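Local coordinates for probable 2-phosphosulfolactate phosphatase (PDB 1VR0), which probably catalyses the magnesium-dependent hydrolysis of (2R)-O-phospho-3-sulfolactate to (2R)-3-sulfolactate and phosphate, at residues Asp76-Lys84 with Phe91-Tyr100. Numbering follows the deposited sequence.
Sequences DAILGGERK and FDFSNSPMEY. With 3SL ((2R)-3-sulfolactic acid), chain E.
Leu79 and Asp92 grip each other through both backbone polar atoms of the leucine. Leu79 N donates to Asp92 OD2 at 2.9 Å on the anti side of the carboxylate; with its CG beside the backbone N (chi1 -62°), the short aspartate side chain brings this oxygen back onto the strand, against Leu79 N. Leu79 O in turn accepts two N-H groups, a nearly straight bond from Phe93 N at 2.9 Å and a more bent one from Asp92 N at 2.8 Å. Further along, Gly81 N lies 3.2 Å from Ser94 O and reaches it from above the carbonyl plane rather than on a lone pair. A water donates to both Gly81 O and Phe93 O, bridging the strand and the loop. Glycine suits position 80 because the Tyr100 hydroxyl presses on its CA, Tyr100 OH lying 3.4 Å from Gly80 CA where a CB would collide with it; the same CA makes a C-H...O contact with Phe93 O. Around these bonds the packing is apolar. Leu79 CB sits over one face of the Phe91 ring, 3.9 Å from its centroid, in a CH-pi contact, while Gly80 O lies at the ring edge; the Leu79 side chain also packs on Ala66, Leu67 and Val70 of helix 63-73. At the far end, Glu82 CG touches Asn95 CB beside the bound sulfolactate. Asn95, its CG anti to the backbone N (chi1 -152°), directs ND2 to sulfonate oxygen O3S of the ligand at 2.9 Å, an amide well suited to an anion. Glu82 OE1 is held by Thr115 OG1 and Gly85 N. Strand 77-81 is an outermost strand of a three-stranded parallel sheet; the loop runs alongside its outer edge in the same direction, and Glu82 and Lys84, just past the strand's C-terminal end, form part of the sulfolactate pocket with Asn95 of the loop.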
ATOM      1  N   ASP A  76      26.120 -27.712  14.864  1.00 40.25           N
ATOM      2  CA  ASP A  76      25.033 -27.896  13.893  1.00 40.68           C
ATOM      3  C   ASP A  76      24.488 -26.616  13.279  1.00 40.51           C
ATOM      4  O   ASP A  76      23.503 -26.678  12.526  1.00 40.48           O
ATOM      5  CB  ASP A  76      23.840 -28.622  14.562  1.00 41.26           C
ATOM      6  CG  ASP A  76      24.139 -30.060  14.872  1.00 41.83           C
ATOM      7  OD1 ASP A  76      24.630 -30.770  13.947  1.00 42.29           O
ATOM      8  OD2 ASP A  76      23.907 -30.450  16.042  1.00 42.70           O
ATOM      9  N   ALA A  77      25.094 -25.478  13.631  1.00 40.25           N
ATOM     10  CA  ALA A  77      24.652 -24.169  13.171  1.00 39.76           C
ATOM     11  C   ALA A  77      25.316 -23.831  11.865  1.00 39.47           C
ATOM     12  O   ALA A  77      26.473 -24.125  11.699  1.00 40.00           O
ATOM     13  CB  ALA A  77      25.003 -23.111  14.197  1.00 39.65           C
ATOM     14  N   ILE A  78      24.581 -23.221  10.948  1.00 39.32           N
ATOM     15  CA  ILE A  78      25.147 -22.649   9.738  1.00 39.16           C
ATOM     16  C   ILE A  78      24.666 -21.198   9.553  1.00 39.44           C
ATOM     17  O   ILE A  78      23.597 -20.821  10.045  1.00 39.26           O
ATOM     18  CB  ILE A  78      24.790 -23.489   8.490  1.00 39.14           C
ATOM     19  CG1 ILE A  78      23.276 -23.679   8.349  1.00 39.43           C
ATOM     20  CG2 ILE A  78      25.460 -24.863   8.554  1.00 38.78           C
ATOM     21  CD1 ILE A  78      22.878 -24.454   7.093  1.00 39.38           C
ATOM     22  N   LEU A  79      25.460 -20.400   8.840  1.00 39.46           N
ATOM     23  CA  LEU A  79      25.182 -18.972   8.617  1.00 39.32           C
ATOM     24  C   LEU A  79      24.784 -18.691   7.170  1.00 39.23           C
ATOM     25  O   LEU A  79      25.562 -18.921   6.249  1.00 39.23           O
ATOM     26  CB  LEU A  79      26.434 -18.143   8.943  1.00 39.23           C
ATOM     27  CG  LEU A  79      26.772 -17.930  10.416  1.00 38.57           C
ATOM     28  CD1 LEU A  79      28.158 -17.387  10.558  1.00 37.56           C
ATOM     29  CD2 LEU A  79      25.779 -16.986  11.069  1.00 38.33           C
ATOM     30  N   GLY A  80      23.593 -18.154   6.978  1.00 39.66           N
ATOM     31  CA  GLY A  80      23.141 -17.723   5.645  1.00 39.80           C
ATOM     32  C   GLY A  80      22.372 -16.408   5.630  1.00 39.62           C
ATOM     33  O   GLY A  80      22.148 -15.803   6.666  1.00 38.90           O
ATOM     34  N   GLY A  81      21.969 -15.992   4.432  1.00 40.27           N
ATOM     35  CA  GLY A  81      21.274 -14.712   4.195  1.00 40.38           C
ATOM     36  C   GLY A  81      22.024 -13.812   3.236  1.00 40.39           C
ATOM     37  O   GLY A  81      22.805 -14.267   2.416  1.00 39.86           O
ATOM     38  N   GLU A  82      21.789 -12.512   3.346  1.00 41.01           N
ATOM     39  CA  GLU A  82      22.451 -11.540   2.446  1.00 41.16           C
ATOM     40  C   GLU A  82      22.388 -10.102   2.915  1.00 41.14           C
ATOM     41  O   GLU A  82      21.527  -9.723   3.723  1.00 40.79           O
ATOM     42  CB  GLU A  82      21.831 -11.593   1.046  1.00 40.83           C
ATOM     43  CG  GLU A  82      20.309 -11.489   1.027  1.00 40.92           C
ATOM     44  CD  GLU A  82      19.731 -10.070   1.310  1.00 40.77           C
ATOM     45  OE1 GLU A  82      20.403  -9.042   1.108  1.00 43.10           O
ATOM     46  OE2 GLU A  82      18.562  -9.967   1.721  1.00 39.94           O
ATOM     47  N   ARG A  83      23.293  -9.311   2.354  1.00 41.15           N
ATOM     48  CA  ARG A  83      23.150  -7.864   2.308  1.00 41.20           C
ATOM     49  C   ARG A  83      23.279  -7.400   0.853  1.00 41.24           C
ATOM     50  O   ARG A  83      24.207  -7.793   0.133  1.00 41.39           O
ATOM     51  CB  ARG A  83      24.188  -7.194   3.198  1.00 41.27           C
ATOM     52  CG  ARG A  83      23.939  -7.379   4.686  1.00 41.95           C
ATOM     53  CD  ARG A  83      22.597  -6.800   5.133  1.00 42.88           C
ATOM     54  NE  ARG A  83      22.467  -6.857   6.589  1.00 44.23           N
ATOM     55  CZ  ARG A  83      21.684  -7.695   7.276  1.00 44.00           C
ATOM     56  NH1 ARG A  83      20.910  -8.604   6.669  1.00 44.05           N
ATOM     57  NH2 ARG A  83      21.682  -7.611   8.604  1.00 43.43           N
ATOM     58  N   LYS A  84      22.320  -6.583   0.423  1.00 41.43           N
ATOM     59  CA  LYS A  84      22.237  -6.108  -0.964  1.00 41.47           C
ATOM     60  C   LYS A  84      22.169  -7.301  -1.942  1.00 41.28           C
ATOM     61  O   LYS A  84      22.657  -7.222  -3.076  1.00 41.73           O
ATOM     62  CB  LYS A  84      23.430  -5.198  -1.299  1.00 41.60           C
ATOM     63  CG  LYS A  84      23.495  -3.879  -0.517  1.00 42.20           C
ATOM     64  CD  LYS A  84      24.768  -3.076  -0.879  1.00 41.67           C
ATOM     65  CE  LYS A  84      24.559  -1.545  -0.831  1.00 42.81           C
ATOM     66  NZ  LYS A  84      25.677  -0.762  -1.537  1.00 42.43           N
ATOM     67  N   PHE A  91      30.107 -15.924   6.085  1.00 39.64           N
ATOM     68  CA  PHE A  91      28.915 -16.792   6.181  1.00 39.50           C
ATOM     69  C   PHE A  91      29.132 -18.060   5.373  1.00 39.28           C
ATOM     70  O   PHE A  91      30.053 -18.137   4.574  1.00 39.08           O
ATOM     71  CB  PHE A  91      27.632 -16.069   5.693  1.00 39.69           C
ATOM     72  CG  PHE A  91      26.955 -15.215   6.742  1.00 38.95           C
ATOM     73  CD1 PHE A  91      27.681 -14.577   7.745  1.00 39.87           C
ATOM     74  CD2 PHE A  91      25.596 -15.053   6.721  1.00 39.45           C
ATOM     75  CE1 PHE A  91      27.049 -13.795   8.708  1.00 39.43           C
ATOM     76  CE2 PHE A  91      24.946 -14.270   7.696  1.00 40.44           C
ATOM     77  CZ  PHE A  91      25.684 -13.647   8.687  1.00 40.28           C
ATOM     78  N   ASP A  92      28.267 -19.044   5.587  1.00 39.17           N
ATOM     79  CA  ASP A  92      28.386 -20.337   4.921  1.00 39.09           C
ATOM     80  C   ASP A  92      27.659 -20.320   3.585  1.00 39.60           C
ATOM     81  O   ASP A  92      28.160 -20.848   2.590  1.00 39.38           O
ATOM     82  CB  ASP A  92      27.842 -21.443   5.836  1.00 38.57           C
ATOM     83  CG  ASP A  92      28.628 -21.556   7.125  1.00 37.55           C
ATOM     84  OD1 ASP A  92      29.860 -21.679   7.040  1.00 38.62           O
ATOM     85  OD2 ASP A  92      28.045 -21.492   8.223  1.00 34.04           O
ATOM     86  N   PHE A  93      26.482 -19.703   3.569  1.00 39.81           N
ATOM     87  CA  PHE A  93      25.676 -19.640   2.381  1.00 40.17           C
ATOM     88  C   PHE A  93      25.110 -18.259   2.192  1.00 40.29           C
ATOM     89  O   PHE A  93      25.191 -17.384   3.061  1.00 40.27           O
ATOM     90  CB  PHE A  93      24.564 -20.690   2.449  1.00 41.04           C
ATOM     91  CG  PHE A  93      25.091 -22.066   2.596  1.00 42.13           C
ATOM     92  CD1 PHE A  93      25.793 -22.665   1.530  1.00 44.20           C
ATOM     93  CD2 PHE A  93      24.986 -22.739   3.801  1.00 42.99           C
ATOM     94  CE1 PHE A  93      26.377 -23.952   1.653  1.00 42.56           C
ATOM     95  CE2 PHE A  93      25.559 -24.011   3.946  1.00 44.29           C
ATOM     96  CZ  PHE A  93      26.265 -24.621   2.846  1.00 42.77           C
ATOM     97  N   SER A  94      24.536 -18.081   1.016  1.00 40.24           N
ATOM     98  CA  SER A  94      24.007 -16.813   0.582  1.00 39.93           C
ATOM     99  C   SER A  94      22.514 -16.914   0.759  1.00 39.62           C
ATOM    100  O   SER A  94      22.082 -17.568   1.702  1.00 39.49           O
ATOM    101  CB  SER A  94      24.487 -16.572  -0.849  1.00 39.62           C
ATOM    102  OG  SER A  94      23.587 -15.813  -1.577  1.00 40.91           O
ATOM    103  N   ASN A  95      21.729 -16.255  -0.090  1.00 39.71           N
ATOM    104  CA  ASN A  95      20.268 -16.282   0.034  1.00 40.15           C
ATOM    105  C   ASN A  95      19.571 -16.892  -1.201  1.00 39.94           C
ATOM    106  O   ASN A  95      18.432 -16.574  -1.520  1.00 39.61           O
ATOM    107  CB  ASN A  95      19.716 -14.883   0.375  1.00 40.27           C
ATOM    108  CG  ASN A  95      18.433 -14.967   1.129  1.00 40.99           C
ATOM    109  OD1 ASN A  95      18.354 -15.704   2.100  1.00 47.25           O
ATOM    110  ND2 ASN A  95      17.403 -14.281   0.676  1.00 40.39           N
ATOM    111  N   SER A  96      20.272 -17.811  -1.850  1.00 40.13           N
ATOM    112  CA  SER A  96      19.714 -18.584  -2.948  1.00 40.03           C
ATOM    113  C   SER A  96      19.097 -19.837  -2.393  1.00 40.13           C
ATOM    114  O   SER A  96      19.774 -20.582  -1.735  1.00 39.92           O
ATOM    115  CB  SER A  96      20.805 -19.002  -3.919  1.00 39.33           C
ATOM    116  OG  SER A  96      20.274 -19.983  -4.770  1.00 37.67           O
ATOM    117  N   PRO A  97      17.815 -20.084  -2.671  1.00 40.90           N
ATOM    118  CA  PRO A  97      17.209 -21.340  -2.230  1.00 41.80           C
ATOM    119  C   PRO A  97      17.907 -22.618  -2.701  1.00 42.38           C
ATOM    120  O   PRO A  97      17.868 -23.604  -1.957  1.00 42.61           O
ATOM    121  CB  PRO A  97      15.779 -21.270  -2.793  1.00 41.36           C
ATOM    122  CG  PRO A  97      15.513 -19.887  -2.996  1.00 40.87           C
ATOM    123  CD  PRO A  97      16.839 -19.234  -3.360  1.00 40.70           C
HETATM  124  N   MSE A  98      18.567 -22.611  -3.866  1.00 43.17           N
HETATM  125  CA  MSE A  98      19.235 -23.828  -4.375  1.00 44.32           C
HETATM  126  C   MSE A  98      20.377 -24.331  -3.564  1.00 43.52           C
HETATM  127  O   MSE A  98      20.708 -25.501  -3.663  1.00 43.46           O
HETATM  128  CB  MSE A  98      19.776 -23.673  -5.789  1.00 46.20           C
HETATM  129  CG  MSE A  98      18.778 -24.168  -6.806  1.00 53.69           C
HETATM  130 SE   MSE A  98      17.409 -22.787  -6.963  1.00 73.95          SE
HETATM  131  CE  MSE A  98      18.475 -21.702  -8.403  1.00 68.70           C
ATOM    132  N   GLU A  99      21.019 -23.458  -2.810  1.00 42.93           N
ATOM    133  CA  GLU A  99      22.174 -23.882  -2.056  1.00 42.99           C
ATOM    134  C   GLU A  99      21.806 -24.574  -0.735  1.00 41.98           C
ATOM    135  O   GLU A  99      22.665 -25.215  -0.124  1.00 42.47           O
ATOM    136  CB  GLU A  99      23.210 -22.750  -1.934  1.00 43.19           C
ATOM    137  CG  GLU A  99      22.902 -21.562  -1.058  1.00 44.57           C
ATOM    138  CD  GLU A  99      23.738 -20.315  -1.456  1.00 44.77           C
ATOM    139  OE1 GLU A  99      24.973 -20.398  -1.616  1.00 45.56           O
ATOM    140  OE2 GLU A  99      23.143 -19.227  -1.614  1.00 51.55           O
ATOM    141  N   TYR A 100      20.519 -24.542  -0.371  1.00 40.94           N
ATOM    142  CA  TYR A 100      20.019 -25.201   0.833  1.00 40.00           C
ATOM    143  C   TYR A 100      19.427 -26.553   0.515  1.00 39.50           C
ATOM    144  O   TYR A 100      18.260 -26.837   0.829  1.00 38.83           O
ATOM    145  CB  TYR A 100      19.007 -24.307   1.562  1.00 39.92           C
ATOM    146  CG  TYR A 100      19.623 -23.007   1.983  1.00 39.97           C
ATOM    147  CD1 TYR A 100      20.261 -22.900   3.211  1.00 39.64           C
ATOM    148  CD2 TYR A 100      19.613 -21.884   1.132  1.00 38.63           C
ATOM    149  CE1 TYR A 100      20.857 -21.701   3.614  1.00 40.36           C
ATOM    150  CE2 TYR A 100      20.214 -20.693   1.520  1.00 38.86           C
ATOM    151  CZ  TYR A 100      20.837 -20.611   2.773  1.00 40.05           C
ATOM    152  OH  TYR A 100      21.475 -19.470   3.203  1.00 39.72           O
TER
HETATM  153  O11 3SL E 300      18.248  -6.428  -2.173  1.00 73.89           O
HETATM  154  C1  3SL E 300      18.351  -7.595  -2.602  1.00 73.32           C
HETATM  155  O12 3SL E 300      18.704  -7.910  -3.766  1.00 73.24           O
HETATM  156  C2  3SL E 300      18.026  -8.672  -1.637  1.00 73.16           C
HETATM  157  O2  3SL E 300      16.885  -8.242  -0.900  1.00 70.38           O
HETATM  158  C3  3SL E 300      17.792  -9.943  -2.430  1.00 75.28           C
HETATM  159  S   3SL E 300      17.176 -11.159  -1.480  1.00 78.91           S
HETATM  160  O3S 3SL E 300      18.254 -12.089  -1.102  1.00 79.24           O
HETATM  161  O1S 3SL E 300      16.275 -10.687  -0.374  1.00 77.80           O
HETATM  162  O2S 3SL E 300      16.360 -12.013  -2.351  1.00 82.36           O
HETATM  163  O   HOH W   1      25.383 -14.685   3.378  1.00 33.50           O